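Local atomic coordinates of aldehyde dehydrogenase (Burkholderia thailandensis, PDB entry 5J6B), a protein that binds NADPH and, as its family suggests, probably catalyses the NADP-dependent oxidation of aldehydes to carboxylic acids. Residues A[152-157]-A[179-184]; A[265-270]-A[300-305]; A[25-30]-A[40-45]. All coordinates share one frame; numbering follows the deposited sequence.

Contact 1: A[152-157]-A[179-184]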
loop_
_atom_site.group_PDB
_atom_site.type_symbol
_atom_site.label_atom_id
_atom_site.label_comp_id
_atom_site.label_asym_id
_atom_site.label_seq_id
_atom_site.Cartn_x
_atom_site.Cartn_y
_atom_site.Cartn_z
ATOM N N ILE A 152 -3.598 10.746 -17.933
ATOM C CA ILE A 152 -4.969 11.234 -18.089
ATOM C C ILE A 152 -5.177 11.843 -19.473
ATOM O O ILE A 152 -6.302 11.855 -19.994
ATOM C CB ILE A 152 -5.328 12.243 -16.979
ATOM C CG1 ILE A 152 -6.823 12.560 -17.008
ATOM C CG2 ILE A 152 -4.542 13.551 -17.135
ATOM C CD1 ILE A 152 -7.285 13.392 -15.814
ATOM N N GLY A 153 -4.110 12.339 -20.095
ATOM C CA GLY A 153 -4.216 13.051 -21.349
ATOM C C GLY A 153 -3.482 14.369 -21.249
ATOM O O GLY A 153 -2.722 14.599 -20.305
ATOM N N PRO A 154 -3.684 15.260 -22.221
ATOM C CA PRO A 154 -3.000 16.562 -22.179
ATOM C C PRO A 154 -3.458 17.398 -20.989
ATOM O O PRO A 154 -4.645 17.470 -20.678
ATOM C CB PRO A 154 -3.394 17.217 -23.513
ATOM C CG PRO A 154 -3.885 16.090 -24.388
ATOM C CD PRO A 154 -4.497 15.090 -23.438
ATOM N N CYS A 155 -2.505 18.046 -20.327
ATOM C CA CYS A 155 -2.770 18.797 -19.109
ATOM C C CYS A 155 -2.564 20.290 -19.330
ATOM O O CYS A 155 -1.585 20.707 -19.948
ATOM C CB CYS A 155 -1.866 18.326 -17.971
ATOM S SG CYS A 155 -2.204 16.621 -17.447
ATOM N N SER A 156 -3.485 21.085 -18.799
ATOM C CA SER A 156 -3.365 22.536 -18.786
ATOM C C SER A 156 -2.887 22.972 -17.400
ATOM O O SER A 156 -3.527 22.652 -16.394
ATOM C CB SER A 156 -4.710 23.170 -19.140
ATOM O OG SER A 156 -4.668 24.577 -19.049
ATOM N N PHE A 157 -1.764 23.694 -17.345
ATOM C CA PHE A 157 -1.166 24.145 -16.094
ATOM C C PHE A 157 -1.144 25.669 -16.062
ATOM O O PHE A 157 -0.707 26.308 -17.025
ATOM C CB PHE A 157 0.276 23.616 -15.922
ATOM C CG PHE A 157 0.379 22.117 -15.782
ATOM C CD1 PHE A 157 -0.678 21.369 -15.257
ATOM C CD2 PHE A 157 1.542 21.455 -16.167
ATOM C CE1 PHE A 157 -0.577 19.983 -15.122
ATOM C CE2 PHE A 157 1.653 20.071 -16.039
ATOM C CZ PHE A 157 0.584 19.332 -15.511
ATOM N N GLY A 179 3.900 10.819 -17.675
ATOM C CA GLY A 179 3.753 10.706 -19.117
ATOM C C GLY A 179 2.608 11.502 -19.711
ATOM O O GLY A 179 2.061 11.110 -20.749
ATOM N N CYS A 180 2.228 12.633 -19.083
ATOM C CA CYS A 180 1.213 13.505 -19.677
ATOM C C CYS A 180 1.875 14.628 -20.440
ATOM O O CYS A 180 2.767 15.295 -19.893
ATOM C CB CYS A 180 0.318 14.121 -18.614
ATOM S SG CYS A 180 -0.627 12.925 -17.717
ATOM N N PRO A 181 1.455 14.900 -21.666
ATOM C CA PRO A 181 1.880 16.151 -22.309
ATOM C C PRO A 181 1.182 17.311 -21.622
ATOM O O PRO A 181 0.106 17.153 -21.044
ATOM C CB PRO A 181 1.422 15.990 -23.763
ATOM C CG PRO A 181 0.311 15.006 -23.707
ATOM C CD PRO A 181 0.524 14.117 -22.488
ATOM N N PHE A 182 1.812 18.480 -21.645
ATOM C CA PHE A 182 1.203 19.597 -20.935
ATOM C C PHE A 182 1.520 20.907 -21.635
ATOM O O PHE A 182 2.490 21.021 -22.390
ATOM C CB PHE A 182 1.663 19.657 -19.467
ATOM C CG PHE A 182 3.120 19.979 -19.304
ATOM C CD1 PHE A 182 3.561 21.305 -19.298
ATOM C CD2 PHE A 182 4.049 18.961 -19.159
ATOM C CE1 PHE A 182 4.914 21.613 -19.160
ATOM C CE2 PHE A 182 5.420 19.258 -19.021
ATOM C CZ PHE A 182 5.847 20.589 -19.014
ATOM N N VAL A 183 0.683 21.904 -21.357
ATOM C CA VAL A 183 0.897 23.284 -21.772
ATOM C C VAL A 183 0.867 24.138 -20.511
ATOM O O VAL A 183 -0.161 24.198 -19.827
ATOM C CB VAL A 183 -0.167 23.755 -22.779
ATOM C CG1 VAL A 183 0.176 25.162 -23.285
ATOM C CG2 VAL A 183 -0.275 22.785 -23.951
ATOM N N LEU A 184 1.984 24.794 -20.201
ATOM C CA LEU A 184 2.090 25.591 -18.982
ATOM C C LEU A 184 1.959 27.075 -19.298
ATOM O O LEU A 184 2.661 27.589 -20.172
ATOM C CB LEU A 184 3.418 25.337 -18.266
ATOM C CG LEU A 184 3.762 26.306 -17.131
ATOM C CD1 LEU A 184 2.760 26.195 -15.942
ATOM C CD2 LEU A 184 5.202 26.063 -16.670
#

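Contact 2: A[265-270]-A[300-305]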
loop_
_atom_site.group_PDB
_atom_site.type_symbol
_atom_site.label_atom_id
_atom_site.label_comp_id
_atom_site.label_asym_id
_atom_site.label_seq_id
_atom_site.Cartn_x
_atom_site.Cartn_y
_atom_site.Cartn_z
ATOM N N ILE A 265 -1.292 28.500 16.476
ATOM C CA ILE A 265 -1.620 28.511 17.900
ATOM C C ILE A 265 -0.330 28.341 18.688
ATOM O O ILE A 265 0.505 27.486 18.354
ATOM C CB ILE A 265 -2.620 27.389 18.258
ATOM C CG1 ILE A 265 -3.983 27.642 17.612
ATOM C CG2 ILE A 265 -2.765 27.236 19.789
ATOM C CD1 ILE A 265 -4.919 26.440 17.694
ATOM N N VAL A 266 -0.165 29.136 19.744
ATOM C CA VAL A 266 0.934 28.954 20.690
ATOM C C VAL A 266 0.317 28.552 22.028
ATOM O O VAL A 266 -0.363 29.359 22.672
ATOM C CB VAL A 266 1.800 30.213 20.828
ATOM C CG1 VAL A 266 2.964 29.930 21.771
ATOM C CG2 VAL A 266 2.315 30.665 19.442
ATOM N N ASP A 267 0.591 27.329 22.470
ATOM C CA ASP A 267 -0.074 26.764 23.640
ATOM C C ASP A 267 0.572 27.260 24.935
ATOM O O ASP A 267 1.638 27.891 24.940
ATOM C CB ASP A 267 -0.035 25.233 23.580
ATOM C CG ASP A 267 -1.233 24.576 24.253
ATOM O OD1 ASP A 267 -2.045 25.278 24.898
ATOM O OD2 ASP A 267 -1.344 23.335 24.149
ATOM N N ALA A 268 -0.097 26.941 26.052
ATOM C CA ALA A 268 0.279 27.418 27.384
ATOM C C ALA A 268 1.649 26.925 27.846
ATOM O O ALA A 268 2.263 27.559 28.715
ATOM C CB ALA A 268 -0.780 26.977 28.408
ATOM N N ASP A 269 2.145 25.820 27.288
ATOM C CA ASP A 269 3.329 25.150 27.808
ATOM C C ASP A 269 4.617 25.556 27.087
ATOM O O ASP A 269 5.633 24.871 27.230
ATOM C CB ASP A 269 3.138 23.633 27.732
ATOM C CG ASP A 269 2.801 23.136 26.313
ATOM O OD1 ASP A 269 2.813 23.940 25.345
ATOM O OD2 ASP A 269 2.518 21.922 26.162
ATOM N N GLN A 270 4.607 26.657 26.338
ATOM C CA GLN A 270 5.703 26.977 25.425
ATOM C C GLN A 270 6.705 27.991 25.984
ATOM O O GLN A 270 7.588 28.436 25.239
ATOM C CB GLN A 270 5.130 27.489 24.101
ATOM C CG GLN A 270 4.332 26.417 23.356
ATOM C CD GLN A 270 5.235 25.350 22.756
ATOM O OE1 GLN A 270 5.947 25.604 21.791
ATOM N NE2 GLN A 270 5.203 24.146 23.327
ATOM N N ILE A 300 -2.452 33.052 17.497
ATOM C CA ILE A 300 -3.422 32.818 18.567
ATOM C C ILE A 300 -2.632 32.244 19.739
ATOM O O ILE A 300 -2.282 31.057 19.738
ATOM C CB ILE A 300 -4.537 31.864 18.116
ATOM C CG1 ILE A 300 -5.228 32.402 16.853
ATOM C CG2 ILE A 300 -5.548 31.620 19.243
ATOM C CD1 ILE A 300 -6.061 31.358 16.090
ATOM N N ALA A 301 -2.331 33.079 20.736
ATOM C CA ALA A 301 -1.372 32.743 21.781
ATOM C C ALA A 301 -2.049 32.644 23.139
ATOM O O ALA A 301 -2.875 33.493 23.495
ATOM C CB ALA A 301 -0.250 33.787 21.851
ATOM N N HIS A 302 -1.660 31.624 23.906
ATOM C CA HIS A 302 -2.264 31.383 25.210
ATOM C C HIS A 302 -1.881 32.474 26.207
ATOM O O HIS A 302 -0.738 32.949 26.237
ATOM C CB HIS A 302 -1.843 30.013 25.754
ATOM C CG HIS A 302 -2.689 29.541 26.899
ATOM N ND1 HIS A 302 -2.479 29.948 28.200
ATOM C CD2 HIS A 302 -3.752 28.705 26.935
ATOM C CE1 HIS A 302 -3.372 29.379 28.990
ATOM N NE2 HIS A 302 -4.162 28.627 28.248
ATOM N N ALA A 303 -2.855 32.848 27.043
ATOM C CA ALA A 303 -2.678 33.901 28.039
ATOM C C ALA A 303 -1.453 33.674 28.917
ATOM O O ALA A 303 -0.808 34.638 29.338
ATOM C CB ALA A 303 -3.943 33.994 28.910
ATOM N N ASP A 304 -1.107 32.414 29.198
ATOM C CA ASP A 304 0.025 32.131 30.079
ATOM C C ASP A 304 1.361 32.574 29.487
ATOM O O ASP A 304 2.300 32.858 30.239
ATOM C CB ASP A 304 0.090 30.640 30.397
ATOM C CG ASP A 304 -0.990 30.199 31.357
ATOM O OD1 ASP A 304 -1.768 31.057 31.815
ATOM O OD2 ASP A 304 -1.031 28.996 31.676
ATOM N N VAL A 305 1.490 32.593 28.160
ATOM C CA VAL A 305 2.734 32.993 27.511
ATOM C C VAL A 305 2.584 34.286 26.729
ATOM O O VAL A 305 3.558 34.733 26.108
ATOM C CB VAL A 305 3.285 31.882 26.597
ATOM C CG1 VAL A 305 3.522 30.587 27.386
ATOM C CG2 VAL A 305 2.340 31.638 25.417
HETATM O O HOH W 1 1.289 27.762 31.610
#

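Contact 3: A[25-30]-A[40-45]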
loop_
_atom_site.group_PDB
_atom_site.type_symbol
_atom_site.label_atom_id
_atom_site.label_comp_id
_atom_site.label_asym_id
_atom_site.label_seq_id
_atom_site.Cartn_x
_atom_site.Cartn_y
_atom_site.Cartn_z
ATOM N N ALA A 25 8.744 34.565 -31.073
ATOM C CA ALA A 25 7.601 35.032 -31.852
ATOM C C ALA A 25 7.501 36.553 -31.847
ATOM O O ALA A 25 7.081 37.160 -32.836
ATOM C CB ALA A 25 6.310 34.406 -31.307
ATOM N N ASN A 26 7.859 37.176 -30.738
ATOM C CA ASN A 26 7.714 38.613 -30.538
ATOM C C ASN A 26 8.390 38.924 -29.212
ATOM O O ASN A 26 8.943 38.036 -28.559
ATOM C CB ASN A 26 6.244 39.041 -30.549
ATOM C CG ASN A 26 5.426 38.374 -29.439
ATOM O OD1 ASN A 26 5.591 38.691 -28.265
ATOM N ND2 ASN A 26 4.528 37.468 -29.817
ATOM N N ALA A 27 8.333 40.187 -28.811
ATOM C CA ALA A 27 8.897 40.635 -27.540
ATOM C C ALA A 27 7.895 41.510 -26.805
ATOM O O ALA A 27 8.246 42.536 -26.213
ATOM C CB ALA A 27 10.216 41.377 -27.758
ATOM N N GLU A 28 6.623 41.106 -26.825
ATOM C CA GLU A 28 5.559 42.002 -26.394
ATOM C C GLU A 28 5.403 42.050 -24.880
ATOM O O GLU A 28 4.905 43.052 -24.356
ATOM C CB GLU A 28 4.241 41.599 -27.059
ATOM C CG GLU A 28 4.292 41.659 -28.582
ATOM C CD GLU A 28 3.080 41.029 -29.248
ATOM O OE1 GLU A 28 2.135 40.637 -28.528
ATOM O OE2 GLU A 28 3.076 40.923 -30.494
ATOM N N LEU A 29 5.812 41.003 -24.164
ATOM C CA LEU A 29 5.607 40.930 -22.720
ATOM C C LEU A 29 6.814 41.521 -22.000
ATOM O O LEU A 29 7.878 40.896 -21.935
ATOM C CB LEU A 29 5.364 39.492 -22.267
ATOM C CG LEU A 29 5.177 39.336 -20.750
ATOM C CD1 LEU A 29 4.108 40.312 -20.247
ATOM C CD2 LEU A 29 4.822 37.890 -20.373
ATOM N N GLU A 30 6.643 42.714 -21.440
ATOM C CA GLU A 30 7.681 43.323 -20.626
ATOM C C GLU A 30 7.632 42.764 -19.208
ATOM O O GLU A 30 6.551 42.632 -18.615
ATOM C CB GLU A 30 7.509 44.842 -20.610
ATOM C CG GLU A 30 7.580 45.494 -21.993
ATOM C CD GLU A 30 7.439 47.006 -21.925
ATOM O OE1 GLU A 30 6.602 47.498 -21.129
ATOM O OE2 GLU A 30 8.174 47.704 -22.659
ATOM N N ALA A 40 13.032 44.775 -17.033
ATOM C CA ALA A 40 14.219 43.942 -16.930
ATOM C C ALA A 40 14.488 43.150 -18.197
ATOM O O ALA A 40 15.646 42.883 -18.512
ATOM C CB ALA A 40 14.077 42.972 -15.747
ATOM N N THR A 41 13.449 42.745 -18.916
ATOM C CA THR A 41 13.604 41.931 -20.117
ATOM C C THR A 41 12.248 41.886 -20.807
ATOM O O THR A 41 11.254 42.414 -20.302
ATOM C CB THR A 41 14.107 40.517 -19.797
ATOM O OG1 THR A 41 14.439 39.828 -21.011
ATOM C CG2 THR A 41 13.035 39.727 -19.048
ATOM N N ARG A 42 12.218 41.243 -21.964
ATOM C CA ARG A 42 11.006 41.082 -22.747
ATOM C C ARG A 42 10.922 39.633 -23.177
ATOM O O ARG A 42 11.951 39.001 -23.419
ATOM C CB ARG A 42 11.007 42.020 -23.961
ATOM C CG ARG A 42 10.961 43.471 -23.555
ATOM C CD ARG A 42 11.031 44.414 -24.743
ATOM N NE ARG A 42 10.766 45.780 -24.306
ATOM C CZ ARG A 42 11.639 46.535 -23.646
ATOM N NH1 ARG A 42 12.847 46.061 -23.347
ATOM N NH2 ARG A 42 11.304 47.766 -23.281
ATOM N N VAL A 43 9.710 39.078 -23.201
ATOM C CA VAL A 43 9.537 37.688 -23.594
ATOM C C VAL A 43 8.406 37.594 -24.608
ATOM O O VAL A 43 7.565 38.491 -24.729
ATOM C CB VAL A 43 9.282 36.754 -22.385
ATOM C CG1 VAL A 43 10.111 37.189 -21.174
ATOM C CG2 VAL A 43 7.820 36.687 -22.061
ATOM N N ALA A 44 8.421 36.496 -25.367
ATOM C CA ALA A 44 7.408 36.251 -26.384
ATOM C C ALA A 44 6.055 35.957 -25.740
ATOM O O ALA A 44 5.950 35.085 -24.873
ATOM C CB ALA A 44 7.830 35.084 -27.273
ATOM N N LEU A 45 5.024 36.685 -26.173
ATOM C CA LEU A 45 3.660 36.535 -25.679
ATOM C C LEU A 45 2.878 35.689 -26.680
ATOM O O LEU A 45 2.806 36.032 -27.868
ATOM C CB LEU A 45 3.008 37.905 -25.485
ATOM C CG LEU A 45 1.620 38.021 -24.854
ATOM C CD1 LEU A 45 1.646 37.673 -23.361
ATOM C CD2 LEU A 45 1.060 39.420 -25.091
HETATM O O HOH W 2 7.896 45.255 -25.573
HETATM O O HOH W 3 0.800 37.951 -28.747
#

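Contact 1: A[152-157]-A[179-184]
C155 O is gripped twice by the 179-184 segment: V183 N donates a hydrogen bond of 2.9 Å, and the CA-H of F182 adds a weaker C-H...O contact. The ladder continues on both sides, with C155 N giving its hydrogen to P181 O and F157 N donating to V183 O at 3.0 Å, so 155-157 and 182-184 run as parallel neighbours, their axes 13° apart. P181 comes just before its strand and needs no N-H in this ladder, for its carbonyl does the work.

On the face that carries C155, F157, F182 and L184, the two phenylalanines meet against helix 164-178, whose A175 touches both. F182 has CG between its backbone N and carbonyl carbon (chi1 67°), which sends its ring off from CB, so that F157 CE2 meets F182 CB at 3.5 Å and the start of the ring, the two side chains crossing at about a right angle. The ring planes are near parallel, at 29°, but slid apart with centroids 5.3 Å from each other, so they barely overlap. Beyond them L184 CD1 lies 3.6 Å from F157 CB; the side chain of L184 is about 8 Å from the bound NADPH. At the other end C155 SG packs on C180 CB at 3.7 Å; the two sulfurs stay 4.0 Å apart, in van der Waals contact and not a disulfide. Small, apolar cysteines suit this buried corner.

S156 and V183 occupy the reverse face against F230, and the hydroxyl of S156 is satisfied by F224 O. G153 and G179 both have positive phi, where a CB would jam against the preceding carbonyl O; G179 does so as the chain leaves helix 164-178. Strand 155-158, that helix and strand 182-185 form a beta-alpha-beta crossover, the building unit of the Rossmann-like dinucleotide-binding domain of aldehyde dehydrogenases.

Contact 2: A[265-270]-A[300-305]
V266 and V305 touch at the apolar centre, where CG1 of V266 meets CG2 of V305 at 4.1 Å and the two branched side chains cross obliquely. A301 sits on the same side of the sheet as V266, 4.2 Å from V266 CB to A301 CB, and its methyl also touches Y306 and L309 of helix 303-319. I265 and I300 fill the other side, where both press on F398 and V408; beta-branched residues suit extended strands of this kind.

Two backbone bonds join the strands in parallel, V266 N to I300 O and H302 N to V266 O, each 2.9 Å long. With helix 274-286 between them, strands 263-266 and 298-302 make a beta-alpha-beta unit, part of a sheet separate from the one beside the coenzyme and probably belonging to the catalytic domain of the family.

Just past strand 263-266, A268 lays its methyl over the centre of the H302 imidazole, 3.4 Å above the ring and 10° off its normal, a CH-pi contact that the short methyl suits. The ring is fixed by a capping bond: H302 is the N-cap of helix 303-319, and ND1 accepts at 3.0 Å from D304 N, which lies somewhat out of the ring plane. This leaves NE2 for a weak bond to S399 O. D267 begins a type I turn; its OD1 takes A268 N from above the carboxylate plane, while OD2 binds T421 and H426. Outermost, a water gives one hydrogen to A268 O and another to D304 OD2, the latter at 2.6 Å.

Contact 3: A[25-30]-A[40-45]
L29 and V43 lie side by side and point the same way across a beta hairpin, strand 29-32 running antiparallel to strand 39-43. They form a hydrogen-bonded pair: L29 N donates to V43 O. In return, V43 N donates to L29 O. Their side chains share the buried face, with L29 CD2 3.6 Å from V43 CG2. P215 packs on both, and V43 also reaches L195 of helix 192-202, so branched hydrocarbon residues fit here; the side chain of L29 is about 7 Å from the bound NADPH.

One step on, in the non-hydrogen-bonded pair, E30 and R42 also run alongside each other, on the opposite face. Their flat ends are turned 68° apart, and the salt bridge from NH2 of R42 to OE2 of E30 is long, 3.2 Å, and weak as a hydrogen bond. Long charged chains suit this more open side. The aliphatic part of R42 passes over A27 O, and a water donates to A27 O and accepts weakly from R42 NE.

N26 turns its amide across to the backbone of L45. With CG between the backbone N and the carbonyl carbon (chi1 61°), OD1 accepts from L45 N and ND2 donates to L45 O, both 3.0 Å and nearly straight. The short amide of asparagine suits this place, setting a C=O and an N-H side by side to meet the N-H and C=O of one residue. The same OD1 also takes E28 N, closing an Asx turn, so two N-H groups hold it.

E28 crosses L45 at about a right angle: OE1 touches CD2 of L45, and a water donates to OE1 of E28 at 3.0 Å and to L45 O at 2.9 Å.

Contacts 1 and 2 are both buried and built alike, each joining two parallel strands of a beta-alpha-beta unit, but in different sheets whose contact centres lie 46 Å apart on opposite sides of the chain's centre. Contact 3 is instead a partly exposed antiparallel hairpin, 24 Å from contact 1 between centres and 51 Å from contact 2. Chemistry follows place: contact 1 is almost wholly apolar, with sulfur and aromatic packing; contact 2 shifts from aliphatic strands to a capped helix and a water; contact 3 adds a weak salt bridge, a side-chain amide paired with a backbone residue and two waters. Contacts 1 and 3 each bring a leucine side chain to within about 8 Å of the NADPH.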